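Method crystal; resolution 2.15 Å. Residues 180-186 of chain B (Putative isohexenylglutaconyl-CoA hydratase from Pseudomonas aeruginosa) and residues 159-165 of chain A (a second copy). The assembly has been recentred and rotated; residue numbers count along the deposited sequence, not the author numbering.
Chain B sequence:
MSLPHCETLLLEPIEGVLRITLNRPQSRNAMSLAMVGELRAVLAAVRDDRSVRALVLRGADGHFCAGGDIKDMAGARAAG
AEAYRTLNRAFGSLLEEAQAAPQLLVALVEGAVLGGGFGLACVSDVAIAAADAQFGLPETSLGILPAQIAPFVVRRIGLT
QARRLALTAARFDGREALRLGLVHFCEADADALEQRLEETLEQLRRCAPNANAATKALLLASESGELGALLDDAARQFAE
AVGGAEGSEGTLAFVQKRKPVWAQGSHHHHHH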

# COMPACT_ATOMS: atom_id res chain seq x y z
N LEU B 180 6.73 10.14 0.39
CA LEU B 180 6.21 9.05 1.21
C LEU B 180 4.74 8.75 0.86
O LEU B 180 4.12 7.93 1.50
CB LEU B 180 6.29 9.41 2.70
CG LEU B 180 7.65 9.49 3.42
CD1 LEU B 180 7.42 9.79 4.88
CD2 LEU B 180 8.41 8.18 3.28
N GLY B 181 4.18 9.44 -0.13
CA GLY B 181 2.79 9.18 -0.51
C GLY B 181 1.74 9.63 0.51
O GLY B 181 0.58 9.22 0.42
N LEU B 182 2.16 10.48 1.44
CA LEU B 182 1.30 11.03 2.47
C LEU B 182 0.45 12.16 1.89
O LEU B 182 -0.69 12.35 2.32
CB LEU B 182 2.14 11.58 3.63
CG LEU B 182 1.40 12.31 4.76
CD1 LEU B 182 0.26 11.50 5.26
CD2 LEU B 182 2.35 12.58 5.92
N VAL B 183 1.03 12.94 0.97
CA VAL B 183 0.27 14.02 0.30
C VAL B 183 0.43 13.83 -1.17
O VAL B 183 1.34 13.10 -1.60
CB VAL B 183 0.73 15.46 0.69
CG1 VAL B 183 0.67 15.65 2.23
CG2 VAL B 183 2.13 15.78 0.12
N HIS B 184 -0.46 14.46 -1.95
CA HIS B 184 -0.47 14.29 -3.40
C HIS B 184 0.38 15.37 -4.08
O HIS B 184 1.06 15.11 -5.09
CB HIS B 184 -1.90 14.34 -3.92
CG HIS B 184 -2.80 13.30 -3.32
ND1 HIS B 184 -3.40 13.46 -2.09
CD2 HIS B 184 -3.17 12.09 -3.77
CE1 HIS B 184 -4.11 12.38 -1.81
NE2 HIS B 184 -4.00 11.54 -2.82
N PHE B 185 0.35 16.58 -3.54
CA PHE B 185 1.16 17.66 -4.12
C PHE B 185 2.07 18.39 -3.12
O PHE B 185 1.78 18.43 -1.92
CB PHE B 185 0.26 18.65 -4.84
CG PHE B 185 -0.64 18.03 -5.85
CD1 PHE B 185 -0.19 17.74 -7.12
CD2 PHE B 185 -1.96 17.74 -5.54
CE1 PHE B 185 -1.03 17.18 -8.06
CE2 PHE B 185 -2.80 17.17 -6.47
CZ PHE B 185 -2.33 16.89 -7.73
N CYS B 186 3.16 18.95 -3.63
CA CYS B 186 4.03 19.81 -2.83
C CYS B 186 4.41 21.07 -3.65
O CYS B 186 4.97 20.96 -4.74
CB CYS B 186 5.29 19.05 -2.37
SG CYS B 186 6.44 19.98 -1.24
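Chain A, residues 159-165: LTQARRL

The chain A stretch is a single run of helix, with every residue from L159(A) to L165(A) at helical phi/psi, and the helix continues beyond L165(A). Its backbone is held by the bond from R163(A) N to L159(A) O (2.9 Å) and a longer one from L165(A) N to Q161(A) O (3.3 Å); R164(A) N also makes a weak bond to Q161(A) O at 3.3 Å. The chain B stretch is irregular by comparison. G181(B) is the first residue to leave helical geometry after a helix, and its phi/psi of 70/16, with two bonds back into the last turn, completes a Schellman motif. Positive phi by itself favours glycine. The chain then passes through loop conformations until F185(B) and C186(B) enter a strand. No crossing angle is defined between this loop-to-strand segment and the helix, but the register gives the sense of the packing: G181(B) lies nearest T160(A), with CA atoms 7.6 Å apart, and H184(B) lies nearest Q161(A), with CA atoms 7.7 Å apart. Contacts thus advance along both chains in the same direction, from G181(B) near T160(A) to F185(B) near R164(A). The contact is small, burying 311 Å² over both sides.

H184(B) is its centre. The CA-to-CB bond points toward the helix, and chi1 in the m well with chi2 at 82° carries the imidazole to the backbone of T160(A), where NE2 donates a hydrogen bond to O of T160(A) at 2.7 Å. The N-H...O angle of 170° makes this bond nearly straight, and the acceptor lies close to the ring plane, as an in-plane N-H requires. The other ring nitrogen, ND1, is hydrogen-bonded elsewhere in the structure, so both nitrogens of the buried ring are satisfied.

The side chain of T160(A) packs beside this bond. Its CG2 lies 3.7 Å from H184(B) NE2 and 3.5 Å from G181(B) O, so the methyl group touches both the imidazole and the backbone at the Schellman turn. Q161(A) starts sideways, but its m, m side chain brings the carboxamide nearer, placing OE1 3.6 Å from H184(B) CD2 at the edge of the ring. This is a contact with a carbon, and OE1 is buried here without a hydrogen-bonding partner in the model.

R164(A), one turn on from T160(A), also directs its CA-to-CB bond toward chain B. Chi1 and chi2 are both t, and the extended aliphatic part sets CD 3.6 Å from H184(B) CD2. Beyond it, chi3 in the p well turns the guanidinium to F185(B), whose CZ lies over one face of the group, 4.0 Å from R164(A) NH1. F185(B) reaches this position through its ring, since its CA-to-CB bond points sideways. L182(B) and V183(B) point away, as does A162(A), and none of the three makes a contact across the stretches.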

# COMPACT_ATOMS: atom_id res chain seq x y z
N LEU A 159 -5.40 3.18 -1.47
CA LEU A 159 -6.52 4.10 -1.33
C LEU A 159 -6.14 5.56 -1.62
O LEU A 159 -6.93 6.34 -2.18
CB LEU A 159 -7.10 4.00 0.06
CG LEU A 159 -8.27 4.93 0.40
CD1 LEU A 159 -9.55 4.52 -0.37
CD2 LEU A 159 -8.57 4.89 1.89
N THR A 160 -4.93 5.93 -1.21
CA THR A 160 -4.57 7.34 -1.14
C THR A 160 -4.48 7.89 -2.55
O THR A 160 -4.96 8.97 -2.84
CB THR A 160 -3.26 7.56 -0.37
OG1 THR A 160 -3.43 7.08 0.98
CG2 THR A 160 -2.86 9.07 -0.37
N GLN A 161 -3.93 7.09 -3.46
CA GLN A 161 -3.88 7.54 -4.82
C GLN A 161 -5.18 7.33 -5.55
O GLN A 161 -5.52 8.11 -6.42
CB GLN A 161 -2.72 6.90 -5.54
CG GLN A 161 -1.40 7.50 -5.14
CD GLN A 161 -1.32 8.97 -5.41
OE1 GLN A 161 -2.17 9.56 -6.11
NE2 GLN A 161 -0.30 9.57 -4.90
N ALA A 162 -5.92 6.29 -5.17
CA ALA A 162 -7.08 5.85 -5.94
C ALA A 162 -8.17 6.85 -5.78
O ALA A 162 -8.84 7.18 -6.77
CB ALA A 162 -7.60 4.46 -5.50
N ARG A 163 -8.34 7.33 -4.55
CA ARG A 163 -9.37 8.32 -4.26
C ARG A 163 -9.22 9.57 -5.14
O ARG A 163 -10.21 10.09 -5.60
CB ARG A 163 -9.46 8.66 -2.77
CG ARG A 163 -8.18 9.21 -2.10
CD ARG A 163 -8.15 8.84 -0.66
NE ARG A 163 -9.31 9.35 0.07
CZ ARG A 163 -9.47 9.25 1.39
NH1 ARG A 163 -8.56 8.64 2.17
NH2 ARG A 163 -10.55 9.75 1.93
N ARG A 164 -7.99 10.03 -5.40
CA ARG A 164 -7.77 11.23 -6.20
C ARG A 164 -8.11 10.96 -7.64
O ARG A 164 -8.78 11.75 -8.25
CB ARG A 164 -6.32 11.74 -6.10
CG ARG A 164 -6.05 12.97 -6.96
CD ARG A 164 -4.63 13.55 -6.76
NE ARG A 164 -3.64 12.86 -7.55
CZ ARG A 164 -3.44 13.01 -8.85
NH1 ARG A 164 -4.17 13.85 -9.55
NH2 ARG A 164 -2.49 12.32 -9.47
N LEU A 165 -7.65 9.83 -8.18
CA LEU A 165 -7.86 9.55 -9.59
C LEU A 165 -9.33 9.43 -9.90
O LEU A 165 -9.81 10.01 -10.89
CB LEU A 165 -7.09 8.30 -10.05
CG LEU A 165 -5.59 8.31 -9.72
CD1 LEU A 165 -4.87 7.25 -10.57
CD2 LEU A 165 -5.01 9.67 -9.90